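Local coordinates for protein PatF (PDB 4BG2) that probably acts in patellamide biosynthesis, having the closed antiparallel barrel and helical shell of the prenyltransferase family linked to cyanobactin production, at residues L34-E39 with L87-S92; G122-S127 with G177-F182; S162-R167 with E209-K214; G231-K236 with I242-H247. One frame throughout, in Å; residues are numbered along the deposited sequence.

Contact 1. Residues L34-E39 with L87-S92; sequences LPLFEE and LDKIDS
Leu36 and Lys89 mark the place where two helical segments come side by side, their CA atoms 7.7 Å apart, the shortest such spacing between 34-39 and 87-92. At that separation the backbones stay clear of each other and side chains have to bridge the gap. Leu36 does most of this. Its CG lies anti to the carbonyl carbon (chi1 -83°), which sends the two methyls across to the second helix. CD2 rests on the aliphatic part of Lys89, 3.8 Å from Lys89 CD and 4.0 Å from Lys89 CB. Bends at chi2 and chi3 fold the lysine chain, and the two side chains cross obliquely, methyl against methylene. The other branch, Leu36 CD1, comes more loosely to Ile90 CG1, at 4.5 Å. Near the solvent edge Glu39 OE1 and Lys89 NZ carry opposite charges but stand 5.3 Å apart, too far for a salt bridge. Both helices belong to the shell outside the barrel: Phe37 packs on Tyr66 and Val68 of strand 60-70, while Ile90 packs on Val134 of strand 133-140. The contact thus illustrates how neighbouring shell helices can each sit on the barrel and share only a thin apolar seam. Its chemistry is dispersive, with the lysine serving through its hydrocarbon stem, and any attraction between the charges is likely to be diffuse.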
# COMPACT_ATOMS: atom_id res chain seq x y z
N LEU A 34 7.19 -4.74 -14.68
CA LEU A 34 7.73 -3.42 -14.38
C LEU A 34 7.80 -2.44 -15.55
O LEU A 34 7.35 -1.31 -15.42
CB LEU A 34 9.07 -3.55 -13.68
CG LEU A 34 9.66 -2.35 -12.95
CD1 LEU A 34 8.60 -1.43 -12.34
CD2 LEU A 34 10.59 -2.88 -11.85
N PRO A 35 8.34 -2.86 -16.71
CA PRO A 35 8.23 -1.95 -17.87
C PRO A 35 6.82 -1.48 -18.19
O PRO A 35 6.61 -0.29 -18.43
CB PRO A 35 8.81 -2.78 -19.03
CG PRO A 35 9.75 -3.72 -18.37
CD PRO A 35 9.14 -4.06 -17.03
N LEU A 36 5.85 -2.40 -18.21
CA LEU A 36 4.44 -2.05 -18.42
C LEU A 36 3.94 -1.06 -17.35
O LEU A 36 3.19 -0.13 -17.65
CB LEU A 36 3.54 -3.29 -18.37
CG LEU A 36 3.38 -4.15 -19.62
CD1 LEU A 36 2.63 -5.43 -19.26
CD2 LEU A 36 2.62 -3.37 -20.69
N PHE A 37 4.33 -1.29 -16.09
CA PHE A 37 3.88 -0.42 -15.03
C PHE A 37 4.38 1.02 -15.21
O PHE A 37 3.64 1.99 -14.99
CB PHE A 37 4.37 -0.95 -13.69
CG PHE A 37 3.88 -0.16 -12.55
CD1 PHE A 37 2.52 -0.13 -12.24
CD2 PHE A 37 4.75 0.60 -11.80
CE1 PHE A 37 2.05 0.60 -11.17
CE2 PHE A 37 4.28 1.34 -10.73
CZ PHE A 37 2.94 1.34 -10.42
N GLU A 38 5.62 1.15 -15.66
CA GLU A 38 6.21 2.46 -15.91
C GLU A 38 5.40 3.21 -16.97
O GLU A 38 5.10 4.40 -16.81
CB GLU A 38 7.68 2.30 -16.34
CG GLU A 38 8.60 1.80 -15.23
CD GLU A 38 10.06 1.61 -15.67
OE1 GLU A 38 10.38 1.81 -16.86
OE2 GLU A 38 10.91 1.28 -14.81
N GLU A 39 5.03 2.51 -18.04
CA GLU A 39 4.19 3.12 -19.06
C GLU A 39 2.84 3.52 -18.47
O GLU A 39 2.31 4.59 -18.77
CB GLU A 39 4.00 2.17 -20.26
CG GLU A 39 5.31 1.85 -20.96
CD GLU A 39 5.19 0.82 -22.08
OE1 GLU A 39 4.58 -0.26 -21.89
OE2 GLU A 39 5.73 1.10 -23.17
N LEU A 87 -4.56 -4.14 -15.71
CA LEU A 87 -4.99 -5.52 -15.62
C LEU A 87 -5.12 -6.17 -17.01
O LEU A 87 -4.75 -7.31 -17.18
CB LEU A 87 -6.29 -5.65 -14.84
CG LEU A 87 -6.25 -5.32 -13.34
CD1 LEU A 87 -7.66 -5.29 -12.79
CD2 LEU A 87 -5.42 -6.32 -12.56
N ASP A 88 -5.67 -5.44 -17.97
CA ASP A 88 -5.79 -5.94 -19.36
C ASP A 88 -4.42 -6.22 -19.96
O ASP A 88 -4.20 -7.27 -20.53
CB ASP A 88 -6.55 -4.95 -20.25
CG ASP A 88 -8.05 -4.94 -19.98
OD1 ASP A 88 -8.57 -5.84 -19.28
OD2 ASP A 88 -8.73 -4.00 -20.46
N LYS A 89 -3.49 -5.29 -19.79
CA LYS A 89 -2.13 -5.54 -20.29
C LYS A 89 -1.46 -6.76 -19.61
O LYS A 89 -0.84 -7.59 -20.27
CB LYS A 89 -1.28 -4.28 -20.17
CG LYS A 89 -1.88 -3.12 -20.97
CD LYS A 89 -0.88 -2.20 -21.65
CE LYS A 89 -1.44 -1.73 -22.98
NZ LYS A 89 -0.37 -1.03 -23.74
N ILE A 90 -1.66 -6.93 -18.32
CA ILE A 90 -1.01 -8.02 -17.60
C ILE A 90 -1.63 -9.38 -17.93
O ILE A 90 -0.92 -10.37 -18.08
CB ILE A 90 -0.99 -7.72 -16.09
CG1 ILE A 90 -0.01 -6.57 -15.84
CG2 ILE A 90 -0.61 -8.94 -15.28
CD1 ILE A 90 -0.16 -5.89 -14.51
N ASP A 91 -2.95 -9.42 -18.02
CA ASP A 91 -3.65 -10.68 -18.24
C ASP A 91 -3.24 -11.29 -19.58
O ASP A 91 -3.03 -12.50 -19.67
CB ASP A 91 -5.16 -10.48 -18.19
CG ASP A 91 -5.85 -11.44 -17.23
OD1 ASP A 91 -5.44 -12.63 -17.15
OD2 ASP A 91 -6.82 -11.02 -16.57
N SER A 92 -3.08 -10.44 -20.60
CA SER A 92 -2.70 -10.92 -21.91
C SER A 92 -1.28 -11.51 -22.00
O SER A 92 -0.90 -12.03 -23.05
CB SER A 92 -2.86 -9.81 -22.96
OG SER A 92 -2.37 -8.59 -22.52

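Contact 2. Residues G122-S127 with G177-F182; sequences GVHLGS and GFELFF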
# COMPACT_ATOMS: atom_id res chain seq x y z
N GLY A 122 -0.59 -0.36 -8.65
CA GLY A 122 0.66 -0.82 -8.17
C GLY A 122 0.98 -2.21 -8.62
O GLY A 122 0.09 -2.95 -9.05
N VAL A 123 2.27 -2.52 -8.54
CA VAL A 123 2.78 -3.84 -8.81
C VAL A 123 3.78 -4.22 -7.72
O VAL A 123 4.57 -3.38 -7.27
CB VAL A 123 3.50 -3.95 -10.17
CG1 VAL A 123 2.51 -3.84 -11.30
CG2 VAL A 123 4.61 -2.92 -10.33
N HIS A 124 3.76 -5.48 -7.34
CA HIS A 124 4.77 -6.08 -6.49
C HIS A 124 5.41 -7.25 -7.22
O HIS A 124 4.78 -8.30 -7.43
CB HIS A 124 4.16 -6.57 -5.16
CG HIS A 124 3.50 -5.49 -4.35
ND1 HIS A 124 2.66 -5.77 -3.30
CD2 HIS A 124 3.55 -4.14 -4.44
CE1 HIS A 124 2.24 -4.64 -2.75
NE2 HIS A 124 2.74 -3.64 -3.45
N LEU A 125 6.67 -7.06 -7.60
CA LEU A 125 7.49 -8.12 -8.18
C LEU A 125 7.85 -9.13 -7.10
O LEU A 125 8.29 -8.74 -6.04
CB LEU A 125 8.81 -7.51 -8.72
CG LEU A 125 9.49 -8.00 -9.99
CD1 LEU A 125 8.47 -8.46 -11.02
CD2 LEU A 125 10.39 -6.91 -10.58
N GLY A 126 7.65 -10.42 -7.37
CA GLY A 126 8.11 -11.49 -6.49
C GLY A 126 9.39 -12.09 -7.02
O GLY A 126 9.93 -11.64 -8.03
N SER A 127 9.85 -13.16 -6.38
CA SER A 127 11.04 -13.89 -6.83
C SER A 127 10.85 -14.57 -8.18
O SER A 127 11.82 -14.82 -8.90
CB SER A 127 11.42 -14.94 -5.80
OG SER A 127 10.31 -15.79 -5.56
N GLY A 177 -7.42 -3.01 0.26
CA GLY A 177 -6.41 -3.54 -0.65
C GLY A 177 -6.92 -4.76 -1.40
O GLY A 177 -7.63 -5.59 -0.85
N PHE A 178 -6.58 -4.82 -2.69
CA PHE A 178 -6.86 -5.99 -3.51
C PHE A 178 -5.54 -6.40 -4.11
O PHE A 178 -4.95 -5.60 -4.84
CB PHE A 178 -7.84 -5.63 -4.62
CG PHE A 178 -9.19 -5.23 -4.13
CD1 PHE A 178 -9.46 -3.89 -3.83
CD2 PHE A 178 -10.20 -6.17 -3.97
CE1 PHE A 178 -10.71 -3.52 -3.40
CE2 PHE A 178 -11.46 -5.79 -3.55
CZ PHE A 178 -11.71 -4.46 -3.26
N GLU A 179 -5.06 -7.59 -3.78
CA GLU A 179 -3.81 -8.08 -4.33
C GLU A 179 -4.11 -9.22 -5.27
O GLU A 179 -4.74 -10.19 -4.89
CB GLU A 179 -2.81 -8.53 -3.25
CG GLU A 179 -1.45 -8.88 -3.86
CD GLU A 179 -0.27 -8.75 -2.89
OE1 GLU A 179 -0.50 -8.82 -1.67
OE2 GLU A 179 0.87 -8.51 -3.35
N LEU A 180 -3.64 -9.09 -6.50
CA LEU A 180 -3.92 -10.07 -7.55
C LEU A 180 -2.65 -10.71 -8.03
O LEU A 180 -1.93 -10.13 -8.83
CB LEU A 180 -4.64 -9.39 -8.72
CG LEU A 180 -6.03 -8.80 -8.41
CD1 LEU A 180 -5.93 -7.55 -7.55
CD2 LEU A 180 -6.75 -8.45 -9.69
N PHE A 181 -2.40 -11.92 -7.55
CA PHE A 181 -1.20 -12.64 -7.91
C PHE A 181 -1.33 -13.27 -9.29
O PHE A 181 -2.43 -13.65 -9.73
CB PHE A 181 -0.88 -13.69 -6.87
CG PHE A 181 -0.52 -13.14 -5.52
CD1 PHE A 181 0.79 -12.76 -5.24
CD2 PHE A 181 -1.47 -13.05 -4.51
CE1 PHE A 181 1.14 -12.30 -3.98
CE2 PHE A 181 -1.12 -12.58 -3.25
CZ PHE A 181 0.19 -12.20 -2.99
N PHE A 182 -0.19 -13.45 -9.94
CA PHE A 182 -0.16 -13.91 -11.33
C PHE A 182 -0.35 -15.42 -11.48
O PHE A 182 -0.46 -15.91 -12.58
CB PHE A 182 1.13 -13.47 -12.02
CG PHE A 182 1.30 -11.99 -12.09
CD1 PHE A 182 0.26 -11.13 -11.83
CD2 PHE A 182 2.51 -11.46 -12.46
CE1 PHE A 182 0.42 -9.76 -11.90
CE2 PHE A 182 2.68 -10.09 -12.57
CZ PHE A 182 1.63 -9.24 -12.28
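His124 and Glu179 reach each other over a wide backbone gap, and everything that joins segments 122-127 and 177-182 here depends on how these two side chains are turned. The histidine has CG anti to its carbonyl carbon (chi1 -59°), which carries the imidazole toward the other segment with ND1 leading. On the other segment Glu179 CG is anti to the backbone N (chi1 -173°), and an extended chain delivers the carboxylate to the ring. The two side chains cross at about a right angle, with ring and carboxylate planes 85° apart. His124 ND1 donates to Glu179 OE2 over 3.3 Å, a long and noticeably bent hydrogen bond: the oxygen is tilted out of the imidazole plane, and the nitrogen in turn meets OE2 from above the carboxylate plane. The bond spans a whole strand. In the ten-stranded antiparallel barrel, the form taken by ABBA prenyltransferases, strand 133-140 runs between strands 116-124 and 173-181, and the pair bridges over it. Val123 on one side, and Phe178 and Leu180 on the other, face the helical shell, consistent with His124 and Glu179 turning into the lumen. Other partners complete the buried polar cluster: Glu67 bonds to His124 NE2, Arg187 forms a salt bridge with Glu179 OE1, and Ser133 is hydrogen-bonded to OE2. These hold both ends of the imidazole and both carboxylate oxygens. The stem of Glu179 also packs on an aromatic neighbour, its CG lying 3.7 Å above one face of the Phe181 ring, toward the rim.

Contact 3. Residues S162-R167 with E209-K214; sequences SDELTR and EQYTQK
Glu164 and Leu165 are the residues through which segment 162-167 meets Tyr211 of segment 209-214. The short helical axes come within 10.5 Å and run roughly antiparallel, their directions 145° apart. Ser162 begins the segment as an N-cap: its OG accepts from Leu165 N at 3.2 Å and closes the first turn of the helix. Two residues on, Glu164 extends fully from a CG placed opposite the backbone N (chi1 -171°), and its stem runs beside the tyrosine. Glu164 CG lies at the ring edge, in plane, while CD comes 3.7 Å from Tyr211 CD1; the carboxylate plane stands 65° from that of the ring. Farther out, Glu164 OE2 lies 3.6 Å from Lys214 CD, yet 4.6 Å from Lys214 NZ, beyond a salt bridge. Its hydrogen-bonding partner is Asn215, just after the second segment. With an alanine here, Asn215 would probably lose its carboxylate partner and the CD1 edge of Tyr211 its cover. Leu165 follows on the buried side: CD1 lies over one face of the tyrosine ring, toward the rim, and CB is 4.2 Å from Tyr211 CE1. Thr166 turns back to its own helix, where OG1 donates to Ser162 O at 2.7 Å, an oxygen that also accepts from Thr166 N. The contact joins helices 163-172 and 206-215 of the outer shell, far from the centre of the chain. Its chemistry is graded accordingly: leucine on aromatic ring on the inner side, a carboxylate and lysine near solvent, where charge attraction is probably weak.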
# COMPACT_ATOMS: atom_id res chain seq x y z
N SER A 162 -14.25 -11.63 15.21
CA SER A 162 -15.03 -11.43 16.43
C SER A 162 -15.96 -10.22 16.29
O SER A 162 -15.79 -9.39 15.38
CB SER A 162 -14.10 -11.26 17.64
OG SER A 162 -13.37 -10.05 17.60
N ASP A 163 -16.96 -10.14 17.17
CA ASP A 163 -17.83 -8.97 17.29
C ASP A 163 -17.01 -7.67 17.36
O ASP A 163 -17.25 -6.74 16.58
CB ASP A 163 -18.70 -9.07 18.55
CG ASP A 163 -19.82 -10.10 18.42
OD1 ASP A 163 -20.12 -10.52 17.28
OD2 ASP A 163 -20.42 -10.46 19.46
N GLU A 164 -16.06 -7.62 18.30
CA GLU A 164 -15.19 -6.46 18.49
C GLU A 164 -14.40 -6.06 17.21
O GLU A 164 -14.36 -4.90 16.81
CB GLU A 164 -14.22 -6.74 19.63
CG GLU A 164 -13.39 -5.54 20.08
CD GLU A 164 -12.32 -5.91 21.12
OE1 GLU A 164 -12.09 -7.12 21.38
OE2 GLU A 164 -11.69 -4.98 21.68
N LEU A 165 -13.77 -7.04 16.57
CA LEU A 165 -12.99 -6.76 15.37
C LEU A 165 -13.91 -6.41 14.18
O LEU A 165 -13.59 -5.55 13.39
CB LEU A 165 -12.07 -7.94 15.05
CG LEU A 165 -11.15 -7.79 13.85
CD1 LEU A 165 -10.40 -6.45 13.87
CD2 LEU A 165 -10.18 -8.97 13.83
N THR A 166 -15.06 -7.06 14.08
CA THR A 166 -15.99 -6.74 13.01
C THR A 166 -16.38 -5.27 13.03
O THR A 166 -16.38 -4.61 11.99
CB THR A 166 -17.25 -7.61 13.08
OG1 THR A 166 -16.87 -8.98 12.95
CG2 THR A 166 -18.25 -7.27 11.95
N ARG A 167 -16.66 -4.75 14.22
CA ARG A 167 -16.99 -3.33 14.38
C ARG A 167 -15.83 -2.42 14.02
O ARG A 167 -16.02 -1.39 13.39
CB ARG A 167 -17.48 -3.03 15.81
CG ARG A 167 -18.78 -3.76 16.17
CD ARG A 167 -19.97 -3.30 15.33
NE ARG A 167 -20.30 -1.90 15.59
CZ ARG A 167 -20.95 -1.09 14.76
NH1 ARG A 167 -21.36 -1.52 13.56
NH2 ARG A 167 -21.19 0.17 15.13
N GLU A 209 -8.07 2.14 18.02
CA GLU A 209 -7.30 2.51 19.21
C GLU A 209 -7.67 1.63 20.39
O GLU A 209 -6.79 1.07 21.06
CB GLU A 209 -7.54 3.97 19.61
CG GLU A 209 -6.82 4.99 18.74
CD GLU A 209 -7.24 6.43 19.01
OE1 GLU A 209 -7.75 6.72 20.14
OE2 GLU A 209 -7.08 7.26 18.09
N GLN A 210 -8.98 1.52 20.63
CA GLN A 210 -9.49 0.71 21.75
C GLN A 210 -9.12 -0.75 21.59
O GLN A 210 -8.72 -1.39 22.56
CB GLN A 210 -11.02 0.82 21.92
CG GLN A 210 -11.44 1.87 22.91
CD GLN A 210 -10.69 1.84 24.24
OE1 GLN A 210 -10.71 0.83 24.97
NE2 GLN A 210 -10.03 2.95 24.56
N TYR A 211 -9.28 -1.27 20.37
CA TYR A 211 -8.97 -2.66 20.08
C TYR A 211 -7.49 -2.92 20.33
O TYR A 211 -7.11 -3.91 20.94
CB TYR A 211 -9.33 -2.99 18.61
CG TYR A 211 -8.94 -4.38 18.22
CD1 TYR A 211 -9.81 -5.44 18.41
CD2 TYR A 211 -7.68 -4.65 17.70
CE1 TYR A 211 -9.45 -6.74 18.07
CE2 TYR A 211 -7.31 -5.95 17.36
CZ TYR A 211 -8.20 -6.98 17.55
OH TYR A 211 -7.85 -8.26 17.20
N THR A 212 -6.67 -1.98 19.87
CA THR A 212 -5.25 -2.00 20.10
C THR A 212 -4.89 -2.00 21.59
O THR A 212 -4.12 -2.84 22.06
CB THR A 212 -4.59 -0.80 19.39
OG1 THR A 212 -4.79 -0.96 17.98
CG2 THR A 212 -3.08 -0.73 19.66
N GLN A 213 -5.47 -1.09 22.33
CA GLN A 213 -5.19 -0.99 23.77
C GLN A 213 -5.57 -2.27 24.50
O GLN A 213 -4.80 -2.76 25.30
CB GLN A 213 -5.92 0.18 24.39
CG GLN A 213 -5.41 1.52 23.89
CD GLN A 213 -6.35 2.65 24.26
OE1 GLN A 213 -7.52 2.68 23.86
NE2 GLN A 213 -5.85 3.59 25.05
N LYS A 214 -6.73 -2.84 24.18
CA LYS A 214 -7.20 -4.07 24.83
C LYS A 214 -6.51 -5.35 24.37
O LYS A 214 -6.34 -6.27 25.15
CB LYS A 214 -8.70 -4.24 24.63
CG LYS A 214 -9.54 -3.17 25.29
CD LYS A 214 -10.98 -3.24 24.80
CE LYS A 214 -11.90 -2.32 25.59
NZ LYS A 214 -13.32 -2.46 25.15

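Contact 4. Residues G231-K236 with I242-H247; sequences GAFFSK and ILFFYH
Phe233 and Phe244 have nearly the same first torsion, chi1 -81° and -88°, each with CG anti to its carbonyl carbon, and this brings the two rings together on one face of the strand pair. The planes stand at 90° and the centroids are 5.2 Å apart in an offset edge-to-face pair: the edge of Phe233 points at the face of Phe244, with Phe233 CD2 3.4 Å from Phe244 CE1. Ile242 shares that face, setting CG2 3.5 Å from Phe233 CB, near the plane of the Phe233 ring and at its edge. The aromatic pair is diagonal across the strands, since the direct partner of Phe244 is Gly231, which has no side chain. Beneath the rings lies a beta hairpin of strands 229-233 and 242-247, two neighbours in the antiparallel barrel. Gly231 and Phe244 form a hydrogen-bonded pair, Gly231 N giving to Phe244 O at 3.0 Å and Phe244 N to Gly231 O at 2.7 Å. Phe233 and Ile242 form another, shorter from Phe233 N to Ile242 O (2.7 Å) than from Ile242 N to Phe233 O (3.2 Å). Between them Ala232 and Leu243 make a non-hydrogen-bonded pair whose side chains occupy the opposite face, Ala232 CB meeting Leu243 CD2 at 3.8 Å. On that outer side Leu243 packs on Val220 of helix 218-223. A serine in place of Phe244 would probably deprive the edge of Phe233 of its aromatic face, freeing that ring to turn. Phe244 also meets the ring of Tyr299, from strand 295-303.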
# COMPACT_ATOMS: atom_id res chain seq x y z
N GLY A 231 -2.17 1.96 11.17
CA GLY A 231 -3.13 1.12 10.44
C GLY A 231 -2.84 -0.35 10.63
O GLY A 231 -1.75 -0.74 11.00
N ALA A 232 -3.84 -1.16 10.38
CA ALA A 232 -3.68 -2.59 10.44
C ALA A 232 -4.45 -3.17 9.27
O ALA A 232 -5.59 -2.78 9.04
CB ALA A 232 -4.22 -3.12 11.75
N PHE A 233 -3.84 -4.11 8.55
CA PHE A 233 -4.58 -4.82 7.52
C PHE A 233 -4.99 -6.20 7.98
O PHE A 233 -4.15 -7.03 8.32
CB PHE A 233 -3.76 -4.93 6.23
CG PHE A 233 -3.80 -3.70 5.37
CD1 PHE A 233 -4.99 -3.18 4.92
CD2 PHE A 233 -2.62 -3.11 4.96
CE1 PHE A 233 -5.00 -2.08 4.09
CE2 PHE A 233 -2.61 -2.00 4.14
CZ PHE A 233 -3.81 -1.47 3.72
N PHE A 234 -6.29 -6.44 8.01
CA PHE A 234 -6.85 -7.76 8.25
C PHE A 234 -7.30 -8.44 6.95
O PHE A 234 -7.76 -7.78 6.01
CB PHE A 234 -8.03 -7.63 9.20
CG PHE A 234 -7.64 -7.12 10.57
CD1 PHE A 234 -7.46 -5.78 10.79
CD2 PHE A 234 -7.41 -8.01 11.60
CE1 PHE A 234 -7.08 -5.31 12.04
CE2 PHE A 234 -7.03 -7.56 12.85
CZ PHE A 234 -6.86 -6.21 13.07
N SER A 235 -7.19 -9.76 6.90
CA SER A 235 -7.66 -10.54 5.76
C SER A 235 -7.94 -11.95 6.21
O SER A 235 -7.25 -12.46 7.08
CB SER A 235 -6.60 -10.60 4.65
OG SER A 235 -7.09 -11.20 3.45
N LYS A 236 -8.88 -12.60 5.55
CA LYS A 236 -9.08 -14.05 5.69
C LYS A 236 -7.77 -14.80 5.44
O LYS A 236 -7.58 -15.90 5.91
CB LYS A 236 -10.05 -14.57 4.64
CG LYS A 236 -10.56 -15.98 4.93
CD LYS A 236 -11.54 -16.42 3.86
CE LYS A 236 -12.16 -17.77 4.16
NZ LYS A 236 -11.18 -18.89 3.97
N ILE A 242 -1.25 -7.30 9.52
CA ILE A 242 -0.03 -6.55 9.31
C ILE A 242 -0.27 -5.11 9.75
O ILE A 242 -1.27 -4.51 9.40
CB ILE A 242 0.49 -6.69 7.87
CG1 ILE A 242 1.80 -5.92 7.70
CG2 ILE A 242 -0.53 -6.21 6.85
CD1 ILE A 242 2.59 -6.42 6.53
N LEU A 243 0.61 -4.62 10.63
CA LEU A 243 0.45 -3.31 11.25
C LEU A 243 1.29 -2.35 10.49
O LEU A 243 2.38 -2.70 10.08
CB LEU A 243 0.89 -3.32 12.73
CG LEU A 243 0.34 -4.44 13.61
CD1 LEU A 243 0.81 -4.29 15.06
CD2 LEU A 243 -1.18 -4.49 13.56
N PHE A 244 0.80 -1.14 10.28
CA PHE A 244 1.52 -0.13 9.54
C PHE A 244 1.71 1.04 10.49
O PHE A 244 0.75 1.49 11.09
CB PHE A 244 0.70 0.37 8.33
CG PHE A 244 0.88 -0.42 7.08
CD1 PHE A 244 0.44 -1.74 7.00
CD2 PHE A 244 1.37 0.19 5.92
CE1 PHE A 244 0.57 -2.45 5.80
CE2 PHE A 244 1.49 -0.51 4.73
CZ PHE A 244 1.08 -1.84 4.67
N PHE A 245 2.93 1.57 10.55
CA PHE A 245 3.25 2.74 11.35
C PHE A 245 3.78 3.83 10.42
O PHE A 245 4.90 3.69 9.94
CB PHE A 245 4.29 2.36 12.39
CG PHE A 245 3.89 1.21 13.25
CD1 PHE A 245 3.10 1.41 14.38
CD2 PHE A 245 4.27 -0.08 12.93
CE1 PHE A 245 2.71 0.35 15.17
CE2 PHE A 245 3.88 -1.15 13.71
CZ PHE A 245 3.10 -0.94 14.83
N TYR A 246 2.99 4.89 10.19
CA TYR A 246 3.35 5.98 9.28
C TYR A 246 4.03 7.14 10.01
O TYR A 246 3.54 7.61 11.03
CB TYR A 246 2.11 6.49 8.50
CG TYR A 246 1.86 5.74 7.16
CD1 TYR A 246 2.47 6.19 5.97
CD2 TYR A 246 1.03 4.63 7.07
CE1 TYR A 246 2.27 5.54 4.74
CE2 TYR A 246 0.82 3.97 5.84
CZ TYR A 246 1.46 4.43 4.68
OH TYR A 246 1.29 3.81 3.44
N HIS A 247 5.17 7.59 9.48
CA HIS A 247 5.93 8.70 10.05
C HIS A 247 6.30 9.72 8.98
O HIS A 247 6.68 9.35 7.87
CB HIS A 247 7.21 8.19 10.69
CG HIS A 247 6.98 7.41 11.94
ND1 HIS A 247 7.04 7.99 13.19
CD2 HIS A 247 6.67 6.11 12.13
CE1 HIS A 247 6.78 7.06 14.10
NE2 HIS A 247 6.55 5.92 13.48

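How the contacts relate
Set against one another, the four contacts show chemistry changing with depth. Contacts 2 and 4 are buried in the barrel wall, about 17 Å apart between centres: one ties strands that are not neighbours through a polar bond, the other joins adjacent strands by backbone pairing and aromatic packing. Contacts 1 and 3 pair shell helices on opposite sides of the chain's centre, with lysine at the edge of each. Shell and barrel meet directly. Phe37 CG packs 3.6 Å from Val123 CG2, linking contacts 1 and 2, and Leu165 CD2 lies 3.6 Å from Phe234 CE2, linking contacts 3 and 4. Helix 163-172 leads straight into strand 173-181, connecting contacts 3 and 2 along the chain.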